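Local coordinates for NAD(P)H-flavin oxidoreductase (Staphylococcus epidermidis ATCC 12228, PDB 3GBH), which probably catalyses NAD(P)H-dependent reduction of flavin or other acceptors as an FMN-binding member of the nitroreductase family, at residues Lys41-Pro46 against Gln52-Ala57; Asp104-Glu107 against Thr112-Ile115. All coordinates share one frame; numbering follows the deposited sequence.

Interaction 1: residues Lys41-Pro46 against Gln52-Ala57. With FMN (flavin mononucleotide), chain E.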
loop_
_atom_site.group_PDB
_atom_site.type_symbol
_atom_site.label_atom_id
_atom_site.label_comp_id
_atom_site.label_asym_id
_atom_site.label_seq_id
_atom_site.Cartn_x
_atom_site.Cartn_y
_atom_site.Cartn_z
ATOM N N LYS B 41 -16.589 6.965 -24.330
ATOM C CA LYS B 41 -16.067 6.525 -23.024
ATOM C C LYS B 41 -17.041 6.646 -21.892
ATOM O O LYS B 41 -17.098 5.793 -21.031
ATOM C CB LYS B 41 -14.824 7.320 -22.646
ATOM C CG LYS B 41 -13.651 6.988 -23.447
ATOM C CD LYS B 41 -12.948 5.750 -22.897
ATOM C CE LYS B 41 -11.901 5.227 -23.886
ATOM N NZ LYS B 41 -11.949 3.734 -23.929
ATOM N N ALA B 42 -17.789 7.732 -21.856
ATOM C CA ALA B 42 -18.739 7.958 -20.794
ATOM C C ALA B 42 -19.828 6.883 -20.767
ATOM O O ALA B 42 -20.263 6.439 -19.694
ATOM C CB ALA B 42 -19.361 9.342 -20.947
ATOM N N THR B 43 -20.284 6.475 -21.937
ATOM C CA THR B 43 -21.407 5.533 -22.031
ATOM C C THR B 43 -20.971 4.079 -21.816
ATOM O O THR B 43 -21.803 3.175 -21.893
ATOM C CB THR B 43 -22.122 5.676 -23.373
ATOM O OG1 THR B 43 -21.175 5.490 -24.429
ATOM C CG2 THR B 43 -22.780 7.049 -23.463
ATOM N N LYS B 44 -19.680 3.859 -21.517
ATOM C CA LYS B 44 -19.210 2.584 -20.916
ATOM C C LYS B 44 -19.631 2.418 -19.459
ATOM O O LYS B 44 -19.421 1.366 -18.864
ATOM C CB LYS B 44 -17.686 2.424 -21.036
ATOM C CG LYS B 44 -17.211 2.196 -22.434
ATOM C CD LYS B 44 -15.650 2.163 -22.592
ATOM C CE LYS B 44 -15.045 0.899 -22.005
ATOM N NZ LYS B 44 -15.492 -0.293 -22.749
ATOM N N ALA B 45 -20.201 3.466 -18.873
ATOM C CA ALA B 45 -20.811 3.419 -17.549
ATOM C C ALA B 45 -21.807 2.275 -17.463
ATOM O O ALA B 45 -22.432 1.915 -18.464
ATOM C CB ALA B 45 -21.539 4.745 -17.269
ATOM N N PRO B 46 -22.007 1.739 -16.256
ATOM C CA PRO B 46 -22.995 0.694 -16.095
ATOM C C PRO B 46 -24.395 1.291 -16.002
ATOM O O PRO B 46 -24.564 2.471 -15.712
ATOM C CB PRO B 46 -22.604 0.058 -14.754
ATOM C CG PRO B 46 -22.033 1.195 -13.980
ATOM C CD PRO B 46 -21.369 2.097 -14.976
ATOM N N GLN B 52 -29.229 1.413 -20.558
ATOM C CA GLN B 52 -28.639 2.617 -21.140
ATOM C C GLN B 52 -29.691 3.691 -21.466
ATOM O O GLN B 52 -29.851 4.082 -22.602
ATOM C CB GLN B 52 -27.891 2.215 -22.395
ATOM C CG GLN B 52 -26.755 1.247 -22.117
ATOM C CD GLN B 52 -26.227 0.641 -23.387
ATOM O OE1 GLN B 52 -25.638 1.341 -24.242
ATOM N NE2 GLN B 52 -26.492 -0.650 -23.563
ATOM N N PRO B 53 -30.415 4.176 -20.447
ATOM C CA PRO B 53 -31.545 5.082 -20.703
ATOM C C PRO B 53 -31.171 6.560 -20.959
ATOM O O PRO B 53 -32.070 7.425 -21.148
ATOM C CB PRO B 53 -32.335 4.970 -19.421
ATOM C CG PRO B 53 -31.275 4.829 -18.348
ATOM C CD PRO B 53 -30.208 3.947 -19.009
ATOM N N TRP B 54 -29.878 6.861 -20.962
ATOM C CA TRP B 54 -29.421 8.237 -21.055
ATOM C C TRP B 54 -29.534 8.734 -22.478
ATOM O O TRP B 54 -29.266 7.990 -23.428
ATOM C CB TRP B 54 -27.978 8.382 -20.599
ATOM C CG TRP B 54 -27.076 7.258 -21.026
ATOM C CD1 TRP B 54 -26.656 6.979 -22.288
ATOM C CD2 TRP B 54 -26.514 6.243 -20.180
ATOM N NE1 TRP B 54 -25.834 5.879 -22.281
ATOM C CE2 TRP B 54 -25.743 5.399 -20.998
ATOM C CE3 TRP B 54 -26.579 5.980 -18.812
ATOM C CZ2 TRP B 54 -25.053 4.305 -20.495
ATOM C CZ3 TRP B 54 -25.898 4.894 -18.306
ATOM C CH2 TRP B 54 -25.141 4.076 -19.130
ATOM N N ARG B 55 -29.899 10.016 -22.612
ATOM C CA ARG B 55 -29.993 10.680 -23.919
ATOM C C ARG B 55 -29.362 12.059 -23.787
ATOM O O ARG B 55 -29.794 12.859 -22.966
ATOM C CB ARG B 55 -31.453 10.827 -24.325
ATOM C CG ARG B 55 -32.234 9.498 -24.355
ATOM C CD ARG B 55 -31.762 8.505 -25.424
ATOM N NE ARG B 55 -32.604 7.312 -25.375
ATOM C CZ ARG B 55 -32.266 6.157 -24.813
ATOM N NH1 ARG B 55 -31.070 5.964 -24.268
ATOM N NH2 ARG B 55 -33.145 5.174 -24.803
ATOM N N ILE B 56 -28.359 12.344 -24.603
ATOM C CA ILE B 56 -27.562 13.575 -24.468
ATOM C C ILE B 56 -27.899 14.573 -25.594
ATOM O O ILE B 56 -27.662 14.290 -26.768
ATOM C CB ILE B 56 -26.055 13.275 -24.498
ATOM C CG1 ILE B 56 -25.695 12.206 -23.445
ATOM C CG2 ILE B 56 -25.254 14.612 -24.273
ATOM C CD1 ILE B 56 -24.235 11.739 -23.500
ATOM N N ALA B 57 -28.461 15.731 -25.223
ATOM C CA ALA B 57 -28.611 16.868 -26.136
ATOM C C ALA B 57 -27.353 17.729 -25.991
ATOM O O ALA B 57 -27.127 18.317 -24.932
ATOM C CB ALA B 57 -29.890 17.687 -25.807
HETATM N N1 FMN E . -26.289 -6.397 -11.616
HETATM C C2 FMN E . -26.744 -7.459 -10.861
HETATM O O2 FMN E . -26.191 -8.570 -10.975
HETATM N N3 FMN E . -27.816 -7.281 -9.995
HETATM C C4 FMN E . -28.447 -6.054 -9.859
HETATM O O4 FMN E . -29.396 -5.969 -9.057
HETATM C C4A FMN E . -28.000 -4.963 -10.639
HETATM N N5 FMN E . -28.617 -3.718 -10.580
HETATM C C5A FMN E . -27.970 -2.621 -11.130
HETATM C C6 FMN E . -28.390 -1.330 -10.814
HETATM C C7 FMN E . -27.762 -0.220 -11.318
HETATM C C7M FMN E . -28.225 1.165 -10.944
HETATM C C8 FMN E . -26.685 -0.387 -12.169
HETATM C C8M FMN E . -25.986 0.824 -12.700
HETATM C C9 FMN E . -26.244 -1.658 -12.495
HETATM C C9A FMN E . -26.884 -2.802 -11.990
HETATM N N10 FMN E . -26.465 -4.098 -12.297
HETATM C C10 FMN E . -26.928 -5.153 -11.533
HETATM C "C1'" FMN E . -25.250 -4.321 -13.190
HETATM C "C2'" FMN E . -25.653 -4.097 -14.640
HETATM O "O2'" FMN E . -26.293 -5.248 -15.175
HETATM C "C3'" FMN E . -24.400 -3.829 -15.459
HETATM O "O3'" FMN E . -23.776 -2.661 -14.996
HETATM C "C4'" FMN E . -24.679 -3.730 -16.950
HETATM O "O4'" FMN E . -25.092 -5.030 -17.345
HETATM C "C5'" FMN E . -23.419 -3.276 -17.687
HETATM O "O5'" FMN E . -22.337 -4.208 -17.511
HETATM P P FMN E . -20.944 -3.725 -16.879
HETATM O O1P FMN E . -20.014 -4.927 -16.754
HETATM O O2P FMN E . -21.210 -3.126 -15.520
HETATM O O3P FMN E . -20.294 -2.661 -17.679
#

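Interaction 2: residues Asp104-Glu107 against Thr112-Ile115. With CA (calcium ion), chain N; CA (calcium ion), chain M.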
loop_
_atom_site.group_PDB
_atom_site.type_symbol
_atom_site.label_atom_id
_atom_site.label_comp_id
_atom_site.label_asym_id
_atom_site.label_seq_id
_atom_site.Cartn_x
_atom_site.Cartn_y
_atom_site.Cartn_z
ATOM N N ASP B 104 -27.596 -6.955 -30.141
ATOM C CA ASP B 104 -26.170 -6.628 -30.350
ATOM C C ASP B 104 -25.255 -7.537 -29.548
ATOM O O ASP B 104 -24.191 -7.938 -30.023
ATOM C CB ASP B 104 -25.884 -5.150 -29.996
ATOM C CG ASP B 104 -26.427 -4.155 -31.046
ATOM O OD1 ASP B 104 -27.018 -4.580 -32.063
ATOM O OD2 ASP B 104 -26.278 -2.924 -30.839
ATOM N N ALA B 105 -25.673 -7.909 -28.345
ATOM C CA ALA B 105 -24.900 -8.841 -27.542
ATOM C C ALA B 105 -24.791 -10.229 -28.191
ATOM O O ALA B 105 -23.762 -10.919 -28.059
ATOM C CB ALA B 105 -25.501 -8.968 -26.132
ATOM N N VAL B 106 -25.874 -10.670 -28.839
ATOM C CA VAL B 106 -25.872 -11.942 -29.548
ATOM C C VAL B 106 -24.946 -11.862 -30.773
ATOM O O VAL B 106 -24.130 -12.757 -30.994
ATOM C CB VAL B 106 -27.329 -12.369 -29.949
ATOM C CG1 VAL B 106 -27.321 -13.660 -30.732
ATOM C CG2 VAL B 106 -28.235 -12.507 -28.674
ATOM N N GLU B 107 -25.101 -10.792 -31.552
ATOM C CA GLU B 107 -24.298 -10.526 -32.727
ATOM C C GLU B 107 -22.798 -10.519 -32.370
ATOM O O GLU B 107 -21.970 -11.112 -33.079
ATOM C CB GLU B 107 -24.717 -9.184 -33.355
ATOM C CG GLU B 107 -26.136 -9.160 -33.963
ATOM C CD GLU B 107 -26.682 -7.769 -34.244
ATOM O OE1 GLU B 107 -26.071 -6.731 -33.891
ATOM O OE2 GLU B 107 -27.775 -7.673 -34.824
ATOM N N THR B 112 -25.842 -16.207 -26.032
ATOM C CA THR B 112 -26.651 -16.898 -27.030
ATOM C C THR B 112 -28.039 -16.240 -27.140
ATOM O O THR B 112 -28.501 -15.526 -26.237
ATOM C CB THR B 112 -26.825 -18.332 -26.668
ATOM O OG1 THR B 112 -27.472 -18.380 -25.398
ATOM C CG2 THR B 112 -25.450 -19.056 -26.628
ATOM N N GLU B 113 -28.684 -16.457 -28.273
ATOM C CA GLU B 113 -30.052 -16.001 -28.470
ATOM C C GLU B 113 -30.923 -16.659 -27.402
ATOM O O GLU B 113 -31.853 -16.054 -26.896
ATOM C CB GLU B 113 -30.545 -16.420 -29.855
ATOM C CG GLU B 113 -31.879 -15.828 -30.252
ATOM C CD GLU B 113 -31.855 -14.312 -30.329
ATOM O OE1 GLU B 113 -30.839 -13.728 -30.706
ATOM O OE2 GLU B 113 -32.874 -13.681 -29.998
ATOM N N ASP B 114 -30.589 -17.907 -27.079
ATOM C CA ASP B 114 -31.337 -18.693 -26.101
ATOM C C ASP B 114 -31.385 -17.961 -24.759
ATOM O O ASP B 114 -32.449 -17.836 -24.133
ATOM C CB ASP B 114 -30.697 -20.073 -25.909
ATOM C CG ASP B 114 -30.426 -20.792 -27.223
ATOM O OD1 ASP B 114 -29.539 -20.345 -27.994
ATOM O OD2 ASP B 114 -31.074 -21.823 -27.464
ATOM N N ILE B 115 -30.229 -17.469 -24.333
ATOM C CA ILE B 115 -30.118 -16.756 -23.076
ATOM C C ILE B 115 -30.757 -15.385 -23.187
ATOM O O ILE B 115 -31.435 -14.934 -22.237
ATOM C CB ILE B 115 -28.636 -16.656 -22.651
ATOM C CG1 ILE B 115 -28.167 -18.036 -22.193
ATOM C CG2 ILE B 115 -28.385 -15.620 -21.536
ATOM C CD1 ILE B 115 -28.989 -18.558 -20.993
HETATM CA CA CA N . -27.877 -5.220 -34.142
HETATM CA CA CA M . -28.612 -20.850 -30.213
HETATM O O HOH W 1 -29.703 -22.843 -29.653
HETATM O O HOH W 2 -28.398 -3.071 -34.209
HETATM O O HOH W 3 -27.263 -4.463 -36.843
HETATM O O HOH W 4 -29.636 -5.659 -32.474
#

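Interaction 1: residues Lys41-Pro46 against Gln52-Ala57
Thr43 meets the indole of Trp54 with its methyl. CG2 lies 3.5 Å from Trp54 NE1 and approaches the ring obliquely. A chi1 of 56° puts Thr43 OG1 between the backbone N and the carbonyl carbon, where it bonds back to Ile39 O, with Thr40 O as a second acceptor nearby. The methyl is then the part presented to the indole. Thr43 is part of a type I turn from Ala42 to Ala45, which brings the chain round to the benzene part of the ring. There Ala45 CB packs on Trp54 CH2 at 4.1 Å. Ala45 O comes to the ring edge, 3.5 Å from the same Trp54 CH2, and also accepts from Arg203 NE of the second subunit. Pro46 O lies at the edge in the ring plane, 3.8 Å from Trp54 CZ3. It is buried and has no hydrogen-bond partner in the model. Pro46 CB points away from the indole and lies beside FMN O3', at a modelled 3.0 Å that is short for a carbon-oxygen contact. Pro46 thus links the tryptophan packing to a flavin site shared between subunits. No hydrogen bond joins the two segments. The contact is buried, packing the turn after helix 32-42 against the start of strand 54-59, outermost in this chain's sheet. Helix 132-156 adjoins both segments: Leu150 touches Ala42, and Met146 touches Trp54. Ile56 and Ala57 continue the sheet into the second subunit.

Interaction 2: residues Asp104-Glu107 against Thr112-Ile115
Asp104 OD1 binds a calcium ion at 2.3 Å, on the helix that also sends Val106 against Glu113. Glu107, one turn later, grips the same ion with both carboxylate oxygens, OE1 at 2.4 Å and OE2 at 2.5 Å. Its side chain is extended beyond CG, which carries the carboxylate out to the metal. Three waters complete the ligands seen, one of them at a long distance. Asp104 OD1 and Glu107 OE1 are only 3.0 Å apart, a spacing explained by the shared ion.

Val106 makes the touch across to residues 112-115. Both methyls touch one carboxylate oxygen: Glu113 OE1 is 3.5 Å from both Val106 CG1 and Val106 CG2. The two side chains cross at about a right angle. The glutamate chain is bent at chi2 (62°), which turns its carboxylate back over the valine. Glu113 OE2 forms a salt bridge with Lys116. Val106 CG2 also rests 3.9 Å from Thr112 O.

Thr112 is the N-cap of helix 113-128. Its OG1 accepts from Ile115 N at 3.1 Å with an N-H...O angle of 156°. Asp114 binds a second calcium ion through OD1, and its OD2 accepts a hydrogen bond from a water on that ion.

Across the segments the contact is therefore van der Waals packing alone, at the surface. The calcium ions probably offset much of the acidic charge of Asp104, Glu107 and Asp114. The acids in the first turn of helix 113-128 would also suit the partial positive charge of its N-terminal end.

From the N terminus, interaction 1 comes first. It closes the connection from helix 32-42 to strand 54-59, with five residues lying between its two segments. The chain then runs through the second sheet strand, 84-91, and reaches helix 98-107. Interaction 2 closes the short connection from this helix to helix 113-128. The two loops follow in series and neither nest nor cross. Interaction 1 lies near the centre of the chain, at the first strand of the sheet and next to a flavin. Interaction 2 is peripheral and joins two consecutive helices at the surface. Their centres are about 22 Å apart, and their nearest atoms are about 8 Å apart, so they do not touch.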